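Long-range contacts in saframycin Mx1 synthetase B (Legionella pneumophila subsp. pneumophila, PDB 3KXW), which belongs to the ANL superfamily of AMP-binding enzymes, built from a large N-terminal domain and a smaller C-terminal domain: residues Y271-K276 / W576-I581; F245-L250 / I525-Y530. All coordinates share one frame; numbering follows the deposited sequence.

Interaction 1 (Y271-K276 / W576-I581); sequences YDYCVK and WQLNKI
Lys276 sets CG anti to its backbone N (chi1 -169°); after a bend at chi2, an extended chi3 carries CE over one face of the Trp576 indole, and the rotation at chi4 (99°) directs NZ toward the carbonyls of the turn beyond it. The contact belongs to the interface between the two domains of an ANL enzyme: helix 269-277 of the N-terminal domain meets the chain leaving strand 574-577, at the edge of the C-terminal sheet. Lysine suits this place because its methylenes can pack on an aromatic ring while its ammonium serves backbone carbonyls. CE stands 3.9 Å from the centroid of the five-membered Trp576 ring, a CH-pi contact; NZ is farther off, giving at most a weak cation-pi attraction. NZ donates to Lys580 O at 2.7 Å and to Gln577 O at 2.9 Å, and a water shared with Gln577 N is its third acceptor, matching the three N-H bonds of an ammonium. These bonds clasp the type I turn from Gln577 to Lys580.

Beside the lysine, Leu578 supplies an apolar branch suited to a helix flank: its CD1 touches Tyr273 CA at 3.8 Å and comes to the edge of the tyrosine ring. Val275 CG1 meets Ile581 CG1 at 3.9 Å near the end of the modelled chain. Asp272 lies alongside Asn579, its OD2 hydrogen-bonded to Thr305 on helix 303-313, which steadies the carboxylate. Its OD1 takes a hydrogen from a water that also donates to Asn579 O, and a second water joins Asp272 O to Leu578 O. At the turn, Gln577 O carries two donors on opposite faces of its plane: Lys580 N at 3.2 Å, and Lys276 NZ lying 38° out of that plane.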
loop_
_atom_site.group_PDB
_atom_site.type_symbol
_atom_site.label_atom_id
_atom_site.label_comp_id
_atom_site.label_asym_id
_atom_site.label_seq_id
_atom_site.Cartn_x
_atom_site.Cartn_y
_atom_site.Cartn_z
ATOM N N TYR A 271 -6.090 -5.996 -9.967
ATOM C CA TYR A 271 -6.363 -6.312 -11.362
ATOM C C TYR A 271 -7.252 -7.578 -11.450
ATOM O O TYR A 271 -8.214 -7.628 -12.217
ATOM C CB TYR A 271 -5.053 -6.398 -12.183
ATOM C CG TYR A 271 -4.294 -5.068 -12.230
ATOM C CD1 TYR A 271 -4.743 -4.019 -13.014
ATOM C CD2 TYR A 271 -3.147 -4.873 -11.473
ATOM C CE1 TYR A 271 -4.077 -2.792 -13.055
ATOM C CE2 TYR A 271 -2.468 -3.654 -11.494
ATOM C CZ TYR A 271 -2.939 -2.620 -12.284
ATOM O OH TYR A 271 -2.282 -1.424 -12.313
ATOM N N ASP A 272 -6.955 -8.574 -10.626
ATOM C CA ASP A 272 -7.778 -9.771 -10.560
ATOM C C ASP A 272 -9.161 -9.433 -10.068
ATOM O O ASP A 272 -10.145 -10.009 -10.510
ATOM C CB ASP A 272 -7.175 -10.793 -9.610
ATOM C CG ASP A 272 -5.987 -11.511 -10.210
ATOM O OD1 ASP A 272 -6.076 -11.972 -11.362
ATOM O OD2 ASP A 272 -4.964 -11.593 -9.519
ATOM N N TYR A 273 -9.226 -8.496 -9.130
ATOM C CA TYR A 273 -10.496 -8.115 -8.529
ATOM C C TYR A 273 -11.407 -7.473 -9.577
ATOM O O TYR A 273 -12.614 -7.737 -9.599
ATOM C CB TYR A 273 -10.238 -7.172 -7.355
ATOM C CG TYR A 273 -11.425 -6.912 -6.467
ATOM C CD1 TYR A 273 -11.890 -7.861 -5.562
ATOM C CD2 TYR A 273 -12.067 -5.700 -6.520
ATOM C CE1 TYR A 273 -13.006 -7.588 -4.740
ATOM C CE2 TYR A 273 -13.131 -5.423 -5.721
ATOM C CZ TYR A 273 -13.609 -6.350 -4.837
ATOM O OH TYR A 273 -14.704 -5.959 -4.075
ATOM N N CYS A 274 -10.826 -6.616 -10.420
ATOM C CA CYS A 274 -11.560 -6.058 -11.573
ATOM C C CYS A 274 -12.077 -7.125 -12.525
ATOM O O CYS A 274 -13.240 -7.098 -12.921
ATOM C CB CYS A 274 -10.683 -5.097 -12.362
ATOM S SG CYS A 274 -10.379 -3.513 -11.539
ATOM N N VAL A 275 -11.207 -8.065 -12.885
ATOM C CA VAL A 275 -11.610 -9.145 -13.773
ATOM C C VAL A 275 -12.768 -9.940 -13.170
ATOM O O VAL A 275 -13.736 -10.271 -13.859
ATOM C CB VAL A 275 -10.425 -10.080 -14.080
ATOM C CG1 VAL A 275 -10.905 -11.401 -14.733
ATOM C CG2 VAL A 275 -9.417 -9.378 -14.970
ATOM N N LYS A 276 -12.649 -10.261 -11.890
ATOM C CA LYS A 276 -13.642 -11.083 -11.217
ATOM C C LYS A 276 -15.002 -10.387 -11.058
ATOM O O LYS A 276 -16.061 -11.031 -11.183
ATOM C CB LYS A 276 -13.132 -11.519 -9.847
ATOM C CG LYS A 276 -14.021 -12.581 -9.227
ATOM C CD LYS A 276 -13.222 -13.603 -8.513
ATOM C CE LYS A 276 -14.010 -14.891 -8.328
ATOM N NZ LYS A 276 -13.636 -15.893 -9.341
ATOM N N TRP A 576 -14.787 -19.620 -3.624
ATOM C CA TRP A 576 -14.535 -18.411 -4.401
ATOM C C TRP A 576 -13.019 -18.288 -4.503
ATOM O O TRP A 576 -12.323 -18.445 -3.500
ATOM C CB TRP A 576 -15.127 -17.225 -3.634
ATOM C CG TRP A 576 -14.893 -15.828 -4.175
ATOM C CD1 TRP A 576 -15.719 -15.120 -4.998
ATOM C CD2 TRP A 576 -13.812 -14.944 -3.832
ATOM N NE1 TRP A 576 -15.202 -13.855 -5.220
ATOM C CE2 TRP A 576 -14.031 -13.727 -4.512
ATOM C CE3 TRP A 576 -12.678 -15.067 -3.017
ATOM C CZ2 TRP A 576 -13.148 -12.644 -4.412
ATOM C CZ3 TRP A 576 -11.794 -13.993 -2.923
ATOM C CH2 TRP A 576 -12.038 -12.799 -3.617
ATOM N N GLN A 577 -12.518 -18.027 -5.706
ATOM C CA GLN A 577 -11.082 -17.849 -5.926
ATOM C C GLN A 577 -10.834 -16.532 -6.649
ATOM O O GLN A 577 -11.209 -16.371 -7.818
ATOM C CB GLN A 577 -10.508 -19.002 -6.756
ATOM C CG GLN A 577 -10.575 -20.378 -6.086
ATOM C CD GLN A 577 -9.453 -20.606 -5.087
ATOM O OE1 GLN A 577 -8.863 -19.656 -4.574
ATOM N NE2 GLN A 577 -9.147 -21.872 -4.807
ATOM N N LEU A 578 -10.195 -15.594 -5.964
ATOM C CA LEU A 578 -9.962 -14.256 -6.521
ATOM C C LEU A 578 -9.343 -14.281 -7.917
ATOM O O LEU A 578 -9.753 -13.525 -8.807
ATOM C CB LEU A 578 -9.076 -13.438 -5.575
ATOM C CG LEU A 578 -8.564 -12.099 -6.098
ATOM C CD1 LEU A 578 -9.710 -11.213 -6.516
ATOM C CD2 LEU A 578 -7.731 -11.421 -5.019
ATOM N N ASN A 579 -8.355 -15.142 -8.111
ATOM C CA ASN A 579 -7.562 -15.059 -9.332
ATOM C C ASN A 579 -8.012 -16.004 -10.430
ATOM O O ASN A 579 -7.353 -16.122 -11.460
ATOM C CB ASN A 579 -6.056 -15.168 -9.048
ATOM C CG ASN A 579 -5.651 -16.509 -8.528
ATOM O OD1 ASN A 579 -6.394 -17.493 -8.622
ATOM N ND2 ASN A 579 -4.453 -16.570 -7.978
ATOM N N LYS A 580 -9.162 -16.641 -10.212
ATOM C CA LYS A 580 -9.735 -17.553 -11.198
ATOM C C LYS A 580 -10.959 -16.954 -11.864
ATOM O O LYS A 580 -11.741 -16.243 -11.239
ATOM C CB LYS A 580 -10.110 -18.896 -10.559
ATOM C CG LYS A 580 -9.021 -19.941 -10.646
ATOM C CD LYS A 580 -9.621 -21.266 -11.112
ATOM C CE LYS A 580 -10.979 -21.510 -10.452
ATOM N NZ LYS A 580 -11.593 -22.796 -10.906
ATOM N N ILE A 581 -11.120 -17.254 -13.141
ATOM C CA ILE A 581 -12.254 -16.766 -13.904
ATOM C C ILE A 581 -13.350 -17.817 -13.901
ATOM O O ILE A 581 -13.065 -18.987 -14.164
ATOM C CB ILE A 581 -11.833 -16.477 -15.349
ATOM C CG1 ILE A 581 -10.871 -15.283 -15.378
ATOM C CG2 ILE A 581 -13.042 -16.220 -16.216
ATOM C CD1 ILE A 581 -10.184 -15.097 -16.720
HETATM O O HOH W 1 -5.203 -14.516 -12.147
HETATM O O HOH W 2 -10.227 -12.824 -11.379
HETATM O O HOH W 3 -14.468 -18.208 -7.823
#

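Interaction 2 (F245-L250 / I525-Y530); sequences FLQNPL and IFELVY
Leu246 divides its two methyl groups between Phe526 and Tyr530, which stand one helical turn apart. CD2 approaches the edge of the Phe526 ring, 3.8 Å from CE2, and the two side chains cross at about a right angle. CD1, placed anti to CA by chi2 (-174°), reaches forward to Tyr530, where it lies 3.5 Å from CD2 and comes obliquely to the ring. The same methyl lies 4.2 Å from Glu527 CA, so it sits against the helix backbone between the two aromatic residues. A forked leucine fits here because each branch can serve a different ring. Helix 242-247 of the N-terminal AMP-binding domain is thereby packed on helix 515-533 of the small C-terminal domain, an interdomain contact of the ANL fold.

At its more exposed side the interface becomes polar. The extended Glu527 chain brings its carboxylate beside Gln247, and a water donates to Glu527 OE1 while making a weak bond of 3.4 Å to Leu246 O. A second shell holds the rings: Phe526 also meets the Tyr273 ring, with planes inclined at about 25°, and Tyr530 rests on Trp214 and Pro216 from loops and on Pro242 at the start of helix 242-247. Next to Leu246 in sequence, Phe245 stacks its ring on Trp214 and packs against Cys274 of helix 269-277.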
loop_
_atom_site.group_PDB
_atom_site.type_symbol
_atom_site.label_atom_id
_atom_site.label_comp_id
_atom_site.label_asym_id
_atom_site.label_seq_id
_atom_site.Cartn_x
_atom_site.Cartn_y
_atom_site.Cartn_z
ATOM N N PHE A 245 -13.546 1.819 -4.257
ATOM C CA PHE A 245 -13.053 0.817 -5.191
ATOM C C PHE A 245 -13.632 -0.582 -4.907
ATOM O O PHE A 245 -14.138 -1.254 -5.812
ATOM C CB PHE A 245 -11.525 0.740 -5.160
ATOM C CG PHE A 245 -10.994 -0.390 -5.970
ATOM C CD1 PHE A 245 -11.255 -0.447 -7.329
ATOM C CD2 PHE A 245 -10.301 -1.425 -5.375
ATOM C CE1 PHE A 245 -10.814 -1.516 -8.091
ATOM C CE2 PHE A 245 -9.839 -2.485 -6.130
ATOM C CZ PHE A 245 -10.102 -2.534 -7.487
ATOM N N LEU A 246 -13.548 -1.015 -3.655
ATOM C CA LEU A 246 -13.994 -2.360 -3.291
ATOM C C LEU A 246 -15.480 -2.546 -3.490
ATOM O O LEU A 246 -15.921 -3.587 -3.967
ATOM C CB LEU A 246 -13.564 -2.717 -1.867
ATOM C CG LEU A 246 -12.054 -2.926 -1.677
ATOM C CD1 LEU A 246 -11.782 -3.404 -0.276
ATOM C CD2 LEU A 246 -11.478 -3.937 -2.656
ATOM N N GLN A 247 -16.263 -1.526 -3.168
ATOM C CA GLN A 247 -17.699 -1.598 -3.417
ATOM C C GLN A 247 -18.066 -1.668 -4.891
ATOM O O GLN A 247 -19.114 -2.209 -5.242
ATOM C CB GLN A 247 -18.394 -0.389 -2.807
ATOM C CG GLN A 247 -18.383 -0.384 -1.305
ATOM C CD GLN A 247 -19.676 -0.891 -0.726
ATOM O OE1 GLN A 247 -19.727 -1.979 -0.135
ATOM N NE2 GLN A 247 -20.742 -0.112 -0.894
ATOM N N ASN A 248 -17.239 -1.091 -5.759
ATOM C CA ASN A 248 -17.606 -0.946 -7.168
ATOM C C ASN A 248 -16.352 -0.719 -7.983
ATOM O O ASN A 248 -16.055 0.411 -8.352
ATOM C CB ASN A 248 -18.544 0.272 -7.352
ATOM C CG ASN A 248 -19.068 0.409 -8.775
ATOM O OD1 ASN A 248 -19.151 -0.579 -9.520
ATOM N ND2 ASN A 248 -19.426 1.644 -9.166
ATOM N N PRO A 249 -15.605 -1.797 -8.267
ATOM C CA PRO A 249 -14.280 -1.681 -8.893
ATOM C C PRO A 249 -14.359 -1.086 -10.288
ATOM O O PRO A 249 -13.386 -0.479 -10.758
ATOM C CB PRO A 249 -13.781 -3.139 -8.980
ATOM C CG PRO A 249 -14.726 -3.944 -8.176
ATOM C CD PRO A 249 -15.994 -3.186 -8.005
ATOM N N LEU A 250 -15.499 -1.275 -10.958
ATOM C CA LEU A 250 -15.732 -0.618 -12.236
ATOM C C LEU A 250 -15.474 0.883 -12.140
ATOM O O LEU A 250 -15.025 1.497 -13.115
ATOM C CB LEU A 250 -17.166 -0.850 -12.715
ATOM C CG LEU A 250 -17.557 -0.043 -13.946
ATOM C CD1 LEU A 250 -16.713 -0.466 -15.120
ATOM C CD2 LEU A 250 -19.037 -0.262 -14.230
ATOM N N ILE A 525 -16.942 -10.489 2.731
ATOM C CA ILE A 525 -15.810 -11.027 3.444
ATOM C C ILE A 525 -14.527 -10.342 2.964
ATOM O O ILE A 525 -13.729 -9.874 3.769
ATOM C CB ILE A 525 -15.717 -12.535 3.274
ATOM C CG1 ILE A 525 -16.879 -13.192 4.029
ATOM C CG2 ILE A 525 -14.385 -13.017 3.819
ATOM C CD1 ILE A 525 -17.096 -14.696 3.676
ATOM N N PHE A 526 -14.347 -10.257 1.653
ATOM C CA PHE A 526 -13.150 -9.608 1.131
ATOM C C PHE A 526 -13.010 -8.183 1.664
ATOM O O PHE A 526 -11.943 -7.788 2.165
ATOM C CB PHE A 526 -13.098 -9.640 -0.408
ATOM C CG PHE A 526 -11.770 -9.190 -0.953
ATOM C CD1 PHE A 526 -10.766 -10.105 -1.234
ATOM C CD2 PHE A 526 -11.515 -7.846 -1.130
ATOM C CE1 PHE A 526 -9.528 -9.672 -1.731
ATOM C CE2 PHE A 526 -10.286 -7.403 -1.605
ATOM C CZ PHE A 526 -9.291 -8.327 -1.901
ATOM N N GLU A 527 -14.089 -7.417 1.592
ATOM C CA GLU A 527 -14.072 -6.033 2.097
ATOM C C GLU A 527 -13.767 -5.921 3.599
ATOM O O GLU A 527 -12.979 -5.079 4.039
ATOM C CB GLU A 527 -15.389 -5.341 1.755
ATOM C CG GLU A 527 -15.508 -3.927 2.313
ATOM C CD GLU A 527 -16.917 -3.354 2.132
ATOM O OE1 GLU A 527 -17.450 -3.399 0.993
ATOM O OE2 GLU A 527 -17.496 -2.891 3.133
ATOM N N LEU A 528 -14.368 -6.799 4.390
ATOM C CA LEU A 528 -14.129 -6.791 5.828
ATOM C C LEU A 528 -12.677 -6.980 6.198
ATOM O O LEU A 528 -12.142 -6.244 7.027
ATOM C CB LEU A 528 -14.973 -7.872 6.518
ATOM C CG LEU A 528 -14.790 -7.966 8.030
ATOM C CD1 LEU A 528 -15.370 -6.726 8.716
ATOM C CD2 LEU A 528 -15.462 -9.220 8.567
ATOM N N VAL A 529 -12.032 -7.987 5.612
ATOM C CA VAL A 529 -10.650 -8.285 5.955
ATOM C C VAL A 529 -9.713 -7.171 5.440
ATOM O O VAL A 529 -8.748 -6.789 6.098
ATOM C CB VAL A 529 -10.244 -9.660 5.380
ATOM C CG1 VAL A 529 -8.778 -9.928 5.646
ATOM C CG2 VAL A 529 -11.140 -10.758 5.993
ATOM N N TYR A 530 -10.007 -6.663 4.257
ATOM C CA TYR A 530 -9.219 -5.558 3.710
ATOM C C TYR A 530 -9.246 -4.331 4.628
ATOM O O TYR A 530 -8.196 -3.737 4.915
ATOM C CB TYR A 530 -9.713 -5.183 2.326
ATOM C CG TYR A 530 -8.878 -4.098 1.690
ATOM C CD1 TYR A 530 -7.787 -4.406 0.888
ATOM C CD2 TYR A 530 -9.176 -2.754 1.920
ATOM C CE1 TYR A 530 -7.019 -3.392 0.309
ATOM C CE2 TYR A 530 -8.421 -1.741 1.344
ATOM C CZ TYR A 530 -7.349 -2.061 0.541
ATOM O OH TYR A 530 -6.616 -1.024 -0.023
HETATM O O HOH W 4 -17.447 -4.694 -1.135
#

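In the fold
The two interactions are adjoining patches of one interdomain surface, their centres 12 Å apart, and in each the N-terminal domain supplies the earlier segment. Tyr273 and Trp576 tie them together. Tyr273 OH probably donates a hydrogen bond to Leu246 O at 2.7 Å, and its ring carbon CE2 packs 3.3 Å from Pro249 CG, linking helices 269-277 and 242-247 within one domain. Across in the C-terminal domain, Trp576 CH2 lies 3.8 Å from Phe526 CD1. The ligand 5'-O-[(S)-(dodecanoyloxy)(hydroxy)phosphoryl]adenosine lies about 11 Å from the side chain of Tyr530 in interaction 2 and about 13 Å from that of Asp272 in interaction 1, so neither of these side chains touches it.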